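Local coordinates for peroxisomal membrane protein PEX15 (Saccharomyces cerevisiae, PDB 5VXV) that docks the Pex1/Pex6 AAA-ATPase at the peroxisomal membrane, where that complex extracts the Pex5 receptor, at residues C49-F55 with R99-V104; V143-Q147 with I196-I200. All coordinates share one frame; numbering follows the deposited sequence.

Contact 1: residues C49-F55 with R99-V104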
ATOM      1  N   CYS A  49       8.236   7.530   2.061  1.00 14.24           N
ATOM      2  CA  CYS A  49       6.833   7.884   2.243  1.00 13.98           C
ATOM      3  C   CYS A  49       6.092   6.843   3.068  1.00 14.23           C
ATOM      4  O   CYS A  49       5.166   7.190   3.812  1.00 15.46           O
ATOM      5  CB  CYS A  49       6.156   8.062   0.885  1.00 14.51           C
ATOM      6  SG  CYS A  49       6.651   9.574   0.035  1.00 15.76           S
ATOM      7  N   ASP A  50       6.480   5.570   2.959  1.00 13.89           N
ATOM      8  CA  ASP A  50       5.799   4.530   3.724  1.00 15.69           C
ATOM      9  C   ASP A  50       6.040   4.684   5.221  1.00 16.52           C
ATOM     10  O   ASP A  50       5.214   4.237   6.025  1.00 17.19           O
ATOM     11  CB  ASP A  50       6.251   3.147   3.253  1.00 16.84           C
ATOM     12  CG  ASP A  50       5.359   2.028   3.778  1.00 18.71           C
ATOM     13  OD1 ASP A  50       4.117   2.151   3.685  1.00 19.48           O
ATOM     14  OD2 ASP A  50       5.900   1.023   4.287  1.00 18.06           O
ATOM     15  N   ILE A  51       7.153   5.310   5.615  1.00 17.02           N
ATOM     16  CA  ILE A  51       7.447   5.491   7.033  1.00 16.73           C
ATOM     17  C   ILE A  51       6.706   6.699   7.604  1.00 16.98           C
ATOM     18  O   ILE A  51       6.347   6.701   8.786  1.00 17.92           O
ATOM     19  CB  ILE A  51       8.966   5.618   7.250  1.00 17.46           C
ATOM     20  CG1 ILE A  51       9.668   4.308   6.879  1.00 18.61           C
ATOM     21  CG2 ILE A  51       9.281   5.978   8.703  1.00 19.26           C
ATOM     22  CD1 ILE A  51      11.177   4.419   6.780  1.00 18.60           C
HETATM   23  N   MSE A  52       6.479   7.736   6.805  1.00 19.12           N
HETATM   24  CA  MSE A  52       5.770   8.923   7.288  1.00 21.67           C
HETATM   25  C   MSE A  52       4.394   8.548   7.835  1.00 23.32           C
HETATM   26  O   MSE A  52       3.641   7.855   7.156  1.00 23.46           O
HETATM   27  CB  MSE A  52       5.601   9.953   6.167  1.00 20.94           C
HETATM   28  CG  MSE A  52       6.890  10.592   5.679  1.00 20.60           C
HETATM   29 SE   MSE A  52       7.808  11.661   7.028  0.71 21.82          SE
HETATM   30  CE  MSE A  52       6.309  12.705   7.709  1.00 29.14           C
ATOM     31  N   PRO A  53       4.058   8.998   9.051  1.00 24.88           N
ATOM     32  CA  PRO A  53       2.693   8.747   9.553  1.00 26.89           C
ATOM     33  C   PRO A  53       1.623   9.287   8.625  1.00 26.30           C
ATOM     34  O   PRO A  53       0.586   8.643   8.425  1.00 27.80           O
ATOM     35  CB  PRO A  53       2.672   9.461  10.914  1.00 28.81           C
ATOM     36  CG  PRO A  53       4.088   9.657  11.289  1.00 29.37           C
ATOM     37  CD  PRO A  53       4.880   9.741  10.022  1.00 26.65           C
ATOM     38  N   SER A  54       1.856  10.466   8.056  1.00 24.28           N
ATOM     39  CA  SER A  54       0.945  11.078   7.099  1.00 23.75           C
ATOM     40  C   SER A  54       1.743  12.093   6.293  1.00 22.10           C
ATOM     41  O   SER A  54       2.899  12.388   6.603  1.00 23.32           O
ATOM     42  CB  SER A  54      -0.248  11.738   7.796  1.00 28.32           C
ATOM     43  OG  SER A  54       0.141  12.932   8.448  1.00 30.41           O
ATOM     44  N   PHE A  55       1.105  12.644   5.262  0.52 21.56           N
ATOM     45  CA  PHE A  55       1.740  13.622   4.385  0.52 22.98           C
ATOM     46  C   PHE A  55       1.318  15.054   4.693  0.52 26.74           C
ATOM     47  O   PHE A  55       1.678  15.970   3.946  0.52 28.97           O
ATOM     48  CB  PHE A  55       1.420  13.303   2.925  0.52 21.52           C
ATOM     49  CG  PHE A  55       1.830  11.924   2.499  0.52 20.49           C
ATOM     50  CD1 PHE A  55       3.046  11.391   2.895  0.52 20.06           C
ATOM     51  CD2 PHE A  55       0.996  11.158   1.705  0.52 19.88           C
ATOM     52  CE1 PHE A  55       3.423  10.122   2.501  0.52 19.34           C
ATOM     53  CE2 PHE A  55       1.365   9.888   1.308  0.52 19.08           C
ATOM     54  CZ  PHE A  55       2.581   9.368   1.708  0.52 18.99           C
ATOM     55  N   ARG A  99      -0.147   1.402   0.388  1.00 13.08           N
ATOM     56  CA  ARG A  99      -0.281   2.054   1.688  1.00 12.15           C
ATOM     57  C   ARG A  99      -0.129   3.566   1.559  1.00 12.60           C
ATOM     58  O   ARG A  99      -0.785   4.327   2.280  1.00 12.96           O
ATOM     59  CB  ARG A  99       0.739   1.490   2.675  1.00 13.17           C
ATOM     60  CG  ARG A  99       0.408   0.088   3.166  1.00 14.55           C
ATOM     61  CD  ARG A  99       1.178  -0.264   4.434  1.00 16.48           C
ATOM     62  NE  ARG A  99       2.611  -0.411   4.190  1.00 15.88           N
ATOM     63  CZ  ARG A  99       3.228  -1.564   3.941  1.00 18.22           C
ATOM     64  NH1 ARG A  99       2.549  -2.704   3.899  1.00 19.48           N
ATOM     65  NH2 ARG A  99       4.535  -1.577   3.734  1.00 19.21           N
ATOM     66  N   CYS A 100       0.729   4.023   0.643  1.00 13.10           N
ATOM     67  CA  CYS A 100       0.883   5.459   0.427  1.00 12.52           C
ATOM     68  C   CYS A 100      -0.375   6.064  -0.186  1.00 13.38           C
ATOM     69  O   CYS A 100      -0.784   7.168   0.190  1.00 14.13           O
ATOM     70  CB  CYS A 100       2.100   5.733  -0.457  1.00 13.31           C
ATOM     71  SG  CYS A 100       3.680   5.396   0.354  1.00 15.01           S
ATOM     72  N   CYS A 101      -1.007   5.358  -1.128  1.00 13.92           N
ATOM     73  CA  CYS A 101      -2.279   5.831  -1.670  1.00 13.27           C
ATOM     74  C   CYS A 101      -3.332   5.925  -0.574  1.00 13.57           C
ATOM     75  O   CYS A 101      -4.117   6.880  -0.532  1.00 14.63           O
ATOM     76  CB  CYS A 101      -2.757   4.901  -2.784  1.00 13.88           C
ATOM     77  SG  CYS A 101      -1.693   4.860  -4.244  1.00 16.25           S
ATOM     78  N   ILE A 102      -3.356   4.941   0.325  1.00 13.65           N
ATOM     79  CA  ILE A 102      -4.305   4.950   1.433  1.00 13.45           C
ATOM     80  C   ILE A 102      -4.059   6.154   2.335  1.00 14.90           C
ATOM     81  O   ILE A 102      -5.001   6.798   2.808  1.00 14.12           O
ATOM     82  CB  ILE A 102      -4.205   3.623   2.208  1.00 13.38           C
ATOM     83  CG1 ILE A 102      -4.731   2.472   1.346  1.00 13.92           C
ATOM     84  CG2 ILE A 102      -4.964   3.693   3.533  1.00 15.42           C
ATOM     85  CD1 ILE A 102      -4.322   1.099   1.832  1.00 14.59           C
ATOM     86  N   LYS A 103      -2.788   6.476   2.578  1.00 14.88           N
ATOM     87  CA  LYS A 103      -2.463   7.595   3.458  0.53 15.30           C
ATOM     88  C   LYS A 103      -2.982   8.915   2.902  1.00 14.68           C
ATOM     89  O   LYS A 103      -3.373   9.802   3.671  1.00 14.93           O
ATOM     90  CB  LYS A 103      -0.955   7.667   3.684  0.53 16.05           C
ATOM     91  CG  LYS A 103      -0.464   6.699   4.743  0.53 17.58           C
ATOM     92  CD  LYS A 103       1.045   6.722   4.872  0.53 19.78           C
ATOM     93  CE  LYS A 103       1.525   5.669   5.855  0.53 20.39           C
ATOM     94  NZ  LYS A 103       3.008   5.557   5.865  0.53 20.99           N
ATOM     95  N   VAL A 104      -2.995   9.065   1.577  1.00 14.41           N
ATOM     96  CA  VAL A 104      -3.543  10.276   0.966  1.00 16.24           C
ATOM     97  C   VAL A 104      -5.042  10.363   1.227  1.00 15.53           C
ATOM     98  O   VAL A 104      -5.556  11.393   1.676  1.00 16.52           O
ATOM     99  CB  VAL A 104      -3.233  10.303  -0.543  1.00 17.70           C
ATOM    100  CG1 VAL A 104      -4.028  11.406  -1.248  1.00 18.64           C
ATOM    101  CG2 VAL A 104      -1.743  10.498  -0.776  1.00 18.06           C
TER
HETATM  102  O   HOH W   1       2.522   4.230   3.293  1.00 21.14           O
HETATM  103  O   HOH W   2      -1.496  11.858   4.173  1.00 19.65           O
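Asp50 and Cys100 bring the backbones closest, 6.0 Å between CA atoms, where residues 49-55, on and just after helix 39-51, lie beside helix 91-108 in this helical, probably cytoplasmic, domain. The pairing illustrates how one basic side chain can face a carboxylate while another, a turn further on, faces backbone carbonyls. Arg99 grips the Asp50 carboxylate side-on: NE meets OD1 at 3.0 Å with an N-H...O angle of 163°, and OD1 receives it on its syn lone pair, while NH2 reaches OD2 at 3.0 Å. Both oxygens lie near the guanidinium plane, although the two flat groups are turned 35° apart. A leucine in place of Arg99 would probably leave the Asp50 carboxylate without its charged mate and freer to turn. Lys103, in one of two modelled conformers, runs out extended beyond CG and delivers NZ among backbone carbonyls. It hydrogen-bonds Met52 O at 2.7 Å and, weakly, Cys49 O, and lies 2.6 Å from Asp50 O. Water 1 links this ammonium to Asp50 OD1. Away from the ion pair, Cys49 CB rests on Cys100 SG, and the Phe55 ring, also in one of two modelled conformers, presents its edge to Val104, CD2 standing 3.8 Å from CG2. Helix 60-70 adds Ile66 against Phe55. Water 2 accepts from Phe55 N at 2.9 Å and donates to Lys103 O at 2.8 Å.

Contact 2: residues V143-Q147 with I196-I200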
ATOM      1  N   VAL A 143       4.583 -15.671  -0.951  0.53 16.68           N
ATOM      2  CA  VAL A 143       3.515 -16.022  -0.015  0.53 16.37           C
ATOM      3  C   VAL A 143       3.332 -14.923   1.027  0.53 15.97           C
ATOM      4  O   VAL A 143       2.207 -14.488   1.304  0.53 15.54           O
ATOM      5  CB  VAL A 143       3.812 -17.387   0.635  0.53 17.42           C
ATOM      6  CG1 VAL A 143       2.958 -17.619   1.874  0.53 16.59           C
ATOM      7  CG2 VAL A 143       3.585 -18.505  -0.373  0.53 19.03           C
ATOM      8  N   VAL A 144       4.432 -14.458   1.618  1.00 16.31           N
ATOM      9  CA  VAL A 144       4.337 -13.453   2.676  1.00 17.95           C
ATOM     10  C   VAL A 144       3.854 -12.125   2.108  1.00 16.73           C
ATOM     11  O   VAL A 144       3.012 -11.445   2.709  1.00 15.87           O
ATOM     12  CB  VAL A 144       5.685 -13.306   3.402  1.00 20.59           C
ATOM     13  CG1 VAL A 144       5.625 -12.176   4.431  1.00 23.46           C
ATOM     14  CG2 VAL A 144       6.054 -14.612   4.082  1.00 19.90           C
ATOM     15  N   GLY A 145       4.372 -11.733   0.946  1.00 15.60           N
ATOM     16  CA  GLY A 145       3.909 -10.505   0.321  1.00 15.11           C
ATOM     17  C   GLY A 145       2.441 -10.562  -0.051  1.00 14.88           C
ATOM     18  O   GLY A 145       1.725  -9.560   0.051  1.00 13.62           O
ATOM     19  N   LEU A 146       1.970 -11.733  -0.488  1.00 14.87           N
ATOM     20  CA  LEU A 146       0.567 -11.870  -0.869  1.00 12.90           C
ATOM     21  C   LEU A 146      -0.344 -11.805   0.351  1.00 12.83           C
ATOM     22  O   LEU A 146      -1.388 -11.145   0.310  1.00 13.23           O
ATOM     23  CB  LEU A 146       0.355 -13.175  -1.640  1.00 13.26           C
ATOM     24  CG  LEU A 146      -1.076 -13.456  -2.106  1.00 12.91           C
ATOM     25  CD1 LEU A 146      -1.648 -12.287  -2.896  1.00 14.85           C
ATOM     26  CD2 LEU A 146      -1.113 -14.727  -2.941  1.00 13.00           C
ATOM     27  N   GLN A 147       0.035 -12.464   1.451  1.00 13.12           N
ATOM     28  CA  GLN A 147      -0.716 -12.301   2.692  1.00 13.65           C
ATOM     29  C   GLN A 147      -0.823 -10.828   3.064  1.00 12.66           C
ATOM     30  O   GLN A 147      -1.905 -10.339   3.406  1.00 13.38           O
ATOM     31  CB  GLN A 147      -0.063 -13.083   3.836  1.00 15.70           C
ATOM     32  CG  GLN A 147      -0.826 -12.942   5.157  1.00 18.09           C
ATOM     33  CD  GLN A 147      -0.105 -13.543   6.346  1.00 23.73           C
ATOM     34  OE1 GLN A 147       1.008 -14.052   6.226  1.00 27.02           O
ATOM     35  NE2 GLN A 147      -0.739 -13.476   7.509  1.00 25.00           N
ATOM     36  N   ILE A 196      -2.259 -19.416   3.495  1.00 14.47           N
ATOM     37  CA  ILE A 196      -2.499 -17.974   3.523  1.00 14.83           C
ATOM     38  C   ILE A 196      -3.931 -17.696   3.958  1.00 13.43           C
ATOM     39  O   ILE A 196      -4.190 -16.774   4.741  1.00 14.37           O
ATOM     40  CB  ILE A 196      -2.199 -17.326   2.158  1.00 15.38           C
ATOM     41  CG1 ILE A 196      -0.744 -17.566   1.742  1.00 17.15           C
ATOM     42  CG2 ILE A 196      -2.479 -15.821   2.229  1.00 16.79           C
ATOM     43  CD1 ILE A 196      -0.384 -16.974   0.379  1.00 18.10           C
ATOM     44  N   GLU A 197      -4.885 -18.483   3.456  1.00 13.80           N
ATOM     45  CA  GLU A 197      -6.272 -18.300   3.867  1.00 13.99           C
ATOM     46  C   GLU A 197      -6.422 -18.492   5.370  1.00 13.78           C
ATOM     47  O   GLU A 197      -7.073 -17.687   6.044  1.00 13.75           O
ATOM     48  CB  GLU A 197      -7.185 -19.265   3.113  1.00 14.09           C
ATOM     49  CG  GLU A 197      -8.641 -19.164   3.552  1.00 13.97           C
ATOM     50  CD  GLU A 197      -9.601 -19.802   2.572  1.00 16.25           C
ATOM     51  OE1 GLU A 197     -10.214 -20.833   2.922  1.00 19.39           O
ATOM     52  OE2 GLU A 197      -9.739 -19.275   1.449  1.00 15.88           O
ATOM     53  N   ASP A 198      -5.828 -19.561   5.910  1.00 14.36           N
ATOM     54  CA  ASP A 198      -5.865 -19.784   7.353  1.00 16.77           C
ATOM     55  C   ASP A 198      -5.339 -18.565   8.101  1.00 15.85           C
ATOM     56  O   ASP A 198      -5.954 -18.095   9.065  1.00 15.04           O
ATOM     57  CB  ASP A 198      -5.043 -21.021   7.723  1.00 20.32           C
ATOM     58  CG  ASP A 198      -5.582 -22.300   7.108  1.00 22.47           C
ATOM     59  OD1 ASP A 198      -6.798 -22.370   6.823  1.00 22.33           O
ATOM     60  OD2 ASP A 198      -4.781 -23.244   6.917  1.00 21.93           O
ATOM     61  N   ALA A 199      -4.198 -18.034   7.659  1.00 15.15           N
ATOM     62  CA  ALA A 199      -3.571 -16.923   8.366  1.00 15.46           C
ATOM     63  C   ALA A 199      -4.432 -15.668   8.307  1.00 14.42           C
ATOM     64  O   ALA A 199      -4.567 -14.957   9.311  1.00 14.90           O
ATOM     65  CB  ALA A 199      -2.187 -16.651   7.780  1.00 15.52           C
ATOM     66  N   ILE A 200      -5.015 -15.371   7.143  1.00 13.92           N
ATOM     67  CA  ILE A 200      -5.843 -14.175   7.011  1.00 15.06           C
ATOM     68  C   ILE A 200      -7.055 -14.268   7.927  1.00 14.81           C
ATOM     69  O   ILE A 200      -7.406 -13.309   8.625  1.00 14.78           O
ATOM     70  CB  ILE A 200      -6.256 -13.969   5.543  1.00 15.60           C
ATOM     71  CG1 ILE A 200      -5.027 -13.624   4.701  1.00 16.66           C
ATOM     72  CG2 ILE A 200      -7.310 -12.868   5.416  1.00 17.53           C
ATOM     73  CD1 ILE A 200      -5.270 -13.666   3.211  1.00 19.32           C
TER
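Ile196 carries most of the apolar contact, sending its side chain from the first turn of helix 196-217 across to Val143, Leu146 and Gln147 in the first turns of helix 143-161. The short axes come within 10.5 Å and run in broadly the same direction, 39° apart. Apolar contacts come first. With CG1 of Ile196 anti to its own carbonyl carbon (chi1 -59°) and the chain then extended, the longer branch reaches over to the other helix. Its CG1 lies 3.7 Å from Val143 CG1, in the conformer modelled, and its CD1 ends 4.1 Å from Leu146 CD2, the two side chains meeting at about a right angle. The shorter branch of Ile196 turns to Gln147, whose CB lies 4.0 Å from CG2. One turn on, Gln147 CG lies 4.3 Å from Ile200 CG1.

A contact between a polar and an apolar group follows. Gln147 stretches out in an extended chain to the next turn of the partner helix, and Gln147 NE2 lies 3.5 Å from Ala199 CB. No hydrogen bond spans the two segments; the amide nitrogen is instead satisfied within its own helix by Glu151 OE2. Leu185 of helix 181-187 touches Leu146, Ile196 and Ile200, and Leu190 from the following loop lies against Val143, Gln147 and Ala199, covering more of the seam. Here two roughly parallel helices, separated in the chain by helices 168-177 and 181-187, pack at their N-terminal turns within an alpha-helical domain.

Followed from the N terminus, the chain meets the two contacts in series, so they neither nest nor cross. Contact 1 closes first, bringing helix 91-108 back to the C-terminal part of helix 39-51 after an excursion through helices 60-70 and 75-86. Helix 112-136 then leads to contact 2, whose closure returns helix 196-217 to the start of helix 143-161 after helices 168-177 and 181-187. The centres lie 23 Å apart, with the nearest atoms about 8 Å from each other. Helices 91-108 and 143-161 connect the two contacts: Arg99 and Ile102 touch Ile152 and Gln156, while Asn95 ND2 hydrogen-bonds Gly145 O.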